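Chorismate mutase (Paraburkholderia phymatum, PDB 5TS9) probably catalyses the rearrangement of chorismate to prephenate, as an all-helical chorismate mutase of the type II family. Local coordinates at residues Gln31-Lys36 and Glu83-Leu88. Sequence-based numbering, arbitrary orientation. Where two conformers were deposited one is given.
Sequences QVALSK and EVQYAL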
ATOM      1  N   GLN A  31      -0.505   2.944  16.382  1.00 22.65           N
ATOM      2  CA  GLN A  31       0.270   3.680  17.374  1.00 22.96           C
ATOM      3  C   GLN A  31       1.444   4.423  16.744  1.00 16.71           C
ATOM      4  O   GLN A  31       1.862   5.456  17.278  1.00 20.89           O
ATOM      5  CB  GLN A  31       0.765   2.740  18.474  1.00 19.83           C
ATOM      6  CG  GLN A  31      -0.271   2.428  19.561  1.00 18.28           C
ATOM      7  CD  GLN A  31      -0.370   3.547  20.585  1.00 23.04           C
ATOM      8  OE1 GLN A  31       0.562   4.342  20.745  1.00 26.84           O
ATOM      9  NE2 GLN A  31      -1.487   3.607  21.292  1.00 25.87           N
ATOM     10  N   VAL A  32       2.018   3.922  15.646  1.00 15.99           N
ATOM     11  CA  VAL A  32       3.082   4.704  15.012  1.00 16.60           C
ATOM     12  C   VAL A  32       2.503   5.979  14.381  1.00 18.53           C
ATOM     13  O   VAL A  32       3.102   7.061  14.470  1.00 17.23           O
ATOM     14  CB  VAL A  32       3.848   3.841  13.997  1.00 15.58           C
ATOM     15  CG1 VAL A  32       4.740   4.731  13.122  1.00 16.96           C
ATOM     16  CG2 VAL A  32       4.696   2.752  14.748  1.00 16.82           C
ATOM     17  N   ALA A  33       1.315   5.879  13.784  1.00 16.89           N
ATOM     18  CA  ALA A  33       0.627   7.059  13.250  1.00 19.69           C
ATOM     19  C   ALA A  33       0.413   8.116  14.331  1.00 18.83           C
ATOM     20  O   ALA A  33       0.681   9.298  14.110  1.00 24.88           O
ATOM     21  CB  ALA A  33      -0.715   6.652  12.639  1.00 14.99           C
ATOM     22  N   LEU A  34      -0.077   7.706  15.502  1.00 17.09           N
ATOM     23  CA  LEU A  34      -0.262   8.645  16.616  1.00 17.54           C
ATOM     24  C   LEU A  34       1.030   9.370  16.955  1.00 27.33           C
ATOM     25  O   LEU A  34       1.045  10.596  17.151  1.00 24.48           O
ATOM     26  CB  LEU A  34      -0.765   7.897  17.852  1.00 21.14           C
ATOM     27  CG  LEU A  34      -2.169   7.302  17.833  1.00 23.03           C
ATOM     28  CD1 LEU A  34      -2.403   6.449  19.100  1.00 24.76           C
ATOM     29  CD2 LEU A  34      -3.220   8.419  17.697  1.00 18.82           C
ATOM     30  N   SER A  35       2.126   8.617  17.064  1.00 24.81           N
ATOM     31  CA  SER A  35       3.400   9.226  17.408  1.00 22.58           C
ATOM     32  C   SER A  35       3.832  10.225  16.347  1.00 21.44           C
ATOM     33  O   SER A  35       4.348  11.302  16.664  1.00 21.04           O
ATOM     34  CB  SER A  35       4.462   8.144  17.581  1.00 28.14           C
ATOM     35  OG  SER A  35       5.744   8.741  17.712  1.00 29.90           O
ATOM     36  N   LYS A  36       3.651   9.876  15.075  1.00 24.60           N
ATOM     37  CA  LYS A  36       4.043  10.781  14.004  1.00 18.17           C
ATOM     38  C   LYS A  36       3.100  11.976  13.915  1.00 20.27           C
ATOM     39  O   LYS A  36       3.524  13.062  13.521  1.00 20.97           O
ATOM     40  CB  LYS A  36       4.112  10.021  12.682  1.00 21.70           C
ATOM     41  CG  LYS A  36       5.332   9.094  12.642  1.00 20.94           C
ATOM     42  CD  LYS A  36       5.429   8.318  11.353  1.00 21.83           C
ATOM     43  CE  LYS A  36       6.678   7.414  11.357  1.00 23.47           C
ATOM     44  NZ  LYS A  36       6.489   6.285  10.354  1.00 25.05           N
ATOM     45  N   GLU A  83       0.630   2.020   4.399  1.00 15.00           N
ATOM     46  CA  GLU A  83      -0.729   2.217   3.885  0.52 14.99           C
ATOM     47  C   GLU A  83      -1.679   2.670   4.987  1.00 15.26           C
ATOM     48  O   GLU A  83      -2.465   3.614   4.819  1.00 15.69           O
ATOM     49  CB  GLU A  83      -1.234   0.913   3.259  0.52 10.93           C
ATOM     50  CG  GLU A  83      -2.676   0.940   2.815  0.52 12.33           C
ATOM     51  CD  GLU A  83      -3.098  -0.325   2.057  0.52 17.14           C
ATOM     52  OE1 GLU A  83      -4.238  -0.373   1.568  0.52 11.28           O
ATOM     53  OE2 GLU A  83      -2.292  -1.273   1.946  0.52 15.00           O
ATOM     54  N   VAL A  84      -1.629   1.990   6.125  1.00 11.53           N
ATOM     55  CA  VAL A  84      -2.483   2.368   7.244  1.00 11.31           C
ATOM     56  C   VAL A  84      -2.071   3.738   7.777  1.00 11.56           C
ATOM     57  O   VAL A  84      -2.915   4.611   7.985  1.00 15.69           O
ATOM     58  CB  VAL A  84      -2.435   1.292   8.341  1.00 13.69           C
ATOM     59  CG1 VAL A  84      -3.187   1.747   9.592  1.00 11.93           C
ATOM     60  CG2 VAL A  84      -3.050  -0.006   7.814  1.00 14.31           C
ATOM     61  N   GLN A  85      -0.770   3.953   7.978  1.00 11.73           N
ATOM     62  CA  GLN A  85      -0.318   5.210   8.567  1.00 14.84           C
ATOM     63  C   GLN A  85      -0.731   6.407   7.711  1.00 17.52           C
ATOM     64  O   GLN A  85      -1.217   7.414   8.235  1.00 13.81           O
ATOM     65  CB  GLN A  85       1.199   5.214   8.758  1.00 15.63           C
ATOM     66  CG  GLN A  85       1.735   4.237   9.781  1.00 12.85           C
ATOM     67  CD  GLN A  85       3.247   4.299   9.865  1.00 21.53           C
ATOM     68  OE1 GLN A  85       3.830   5.387   9.952  1.00 20.37           O
ATOM     69  NE2 GLN A  85       3.897   3.132   9.849  1.00 17.49           N
ATOM     70  N   TYR A  86      -0.500   6.338   6.400  1.00 15.08           N
ATOM     71  CA  TYR A  86      -0.843   7.479   5.553  1.00 13.82           C
ATOM     72  C   TYR A  86      -2.344   7.761   5.605  1.00 14.76           C
ATOM     73  O   TYR A  86      -2.765   8.922   5.619  1.00 12.33           O
ATOM     74  CB  TYR A  86      -0.420   7.228   4.106  1.00 14.90           C
ATOM     75  CG  TYR A  86       1.044   7.439   3.798  1.00 13.66           C
ATOM     76  CD1 TYR A  86       1.660   8.678   4.028  1.00 14.83           C
ATOM     77  CD2 TYR A  86       1.798   6.420   3.233  1.00 12.07           C
ATOM     78  CE1 TYR A  86       3.004   8.879   3.714  1.00 15.02           C
ATOM     79  CE2 TYR A  86       3.131   6.596   2.923  1.00 14.11           C
ATOM     80  CZ  TYR A  86       3.736   7.839   3.161  1.00 15.39           C
ATOM     81  OH  TYR A  86       5.077   8.017   2.877  1.00 15.87           O
ATOM     82  N   ALA A  87      -3.162   6.708   5.598  1.00 12.22           N
ATOM     83  CA  ALA A  87      -4.614   6.892   5.576  1.00 16.38           C
ATOM     84  C   ALA A  87      -5.114   7.472   6.891  1.00 16.35           C
ATOM     85  O   ALA A  87      -5.946   8.390   6.901  1.00 12.67           O
ATOM     86  CB  ALA A  87      -5.316   5.565   5.284  1.00 17.45           C
ATOM     87  N   LEU A  88      -4.619   6.943   8.007  1.00 12.33           N
ATOM     88  CA  LEU A  88      -5.009   7.456   9.320  1.00 14.16           C
ATOM     89  C   LEU A  88      -4.617   8.916   9.465  1.00 14.38           C
ATOM     90  O   LEU A  88      -5.413   9.739   9.923  1.00 20.89           O
ATOM     91  CB  LEU A  88      -4.359   6.630  10.429  1.00 14.11           C
ATOM     92  CG  LEU A  88      -4.833   5.195  10.648  1.00 14.79           C
ATOM     93  CD1 LEU A  88      -4.025   4.605  11.782  1.00 17.09           C
ATOM     94  CD2 LEU A  88      -6.330   5.196  11.022  1.00 16.13           C
TER
HETATM   95  O   HOH W   1       7.085   2.905  10.652  1.00 32.33           O
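Val32, Ala33 and Lys36 of helix 16-39 meet Gln85 and Leu88 of helix 67-95, two helices of the all-helical fold of the type II (AroQ-like) chorismate mutase family. The two short axes come within 9.1 Å at a crossing angle of -47°, a splayed but roughly co-directional pairing. Val32 lays one methyl over the end of Gln85: CG1, anti to its own backbone N (chi1 168°), sits 3.4 Å from Gln85 OE1, with CD and NE2 of the same amide slightly farther off. Its side chain also packs on Leu106 and Ile110 of helix 106-128, so it lies where three helices meet. Ala33 occupies the point of closest backbone approach, its CA 5.1 Å from Gln85 CA; the small methyl points at the partner helix and touches Leu88 at one branch, CB to CD1 4.0 Å. One turn on from Val32, Lys36 runs out fully extended beyond CG and crosses the Gln85 side chain at a slant. Its ammonium also donates to Val43 O, which ties the loop after helix 16-39 into the contact. Gln85, likewise extended beyond CG, turns its oxygen to Lys36 while NE2 donates to Asn81 OD1 one turn earlier; these two bonds fix which way round the buried amide lies. A water accepts from Gln85 NE2 at 3.3 Å and, weakly, from Lys36 NZ. The direct bond from Lys36 NZ to Gln85 OE1 measures 2.8 Å and arrives in the carbonyl plane on a lone pair, with a C=O...N angle of 137°.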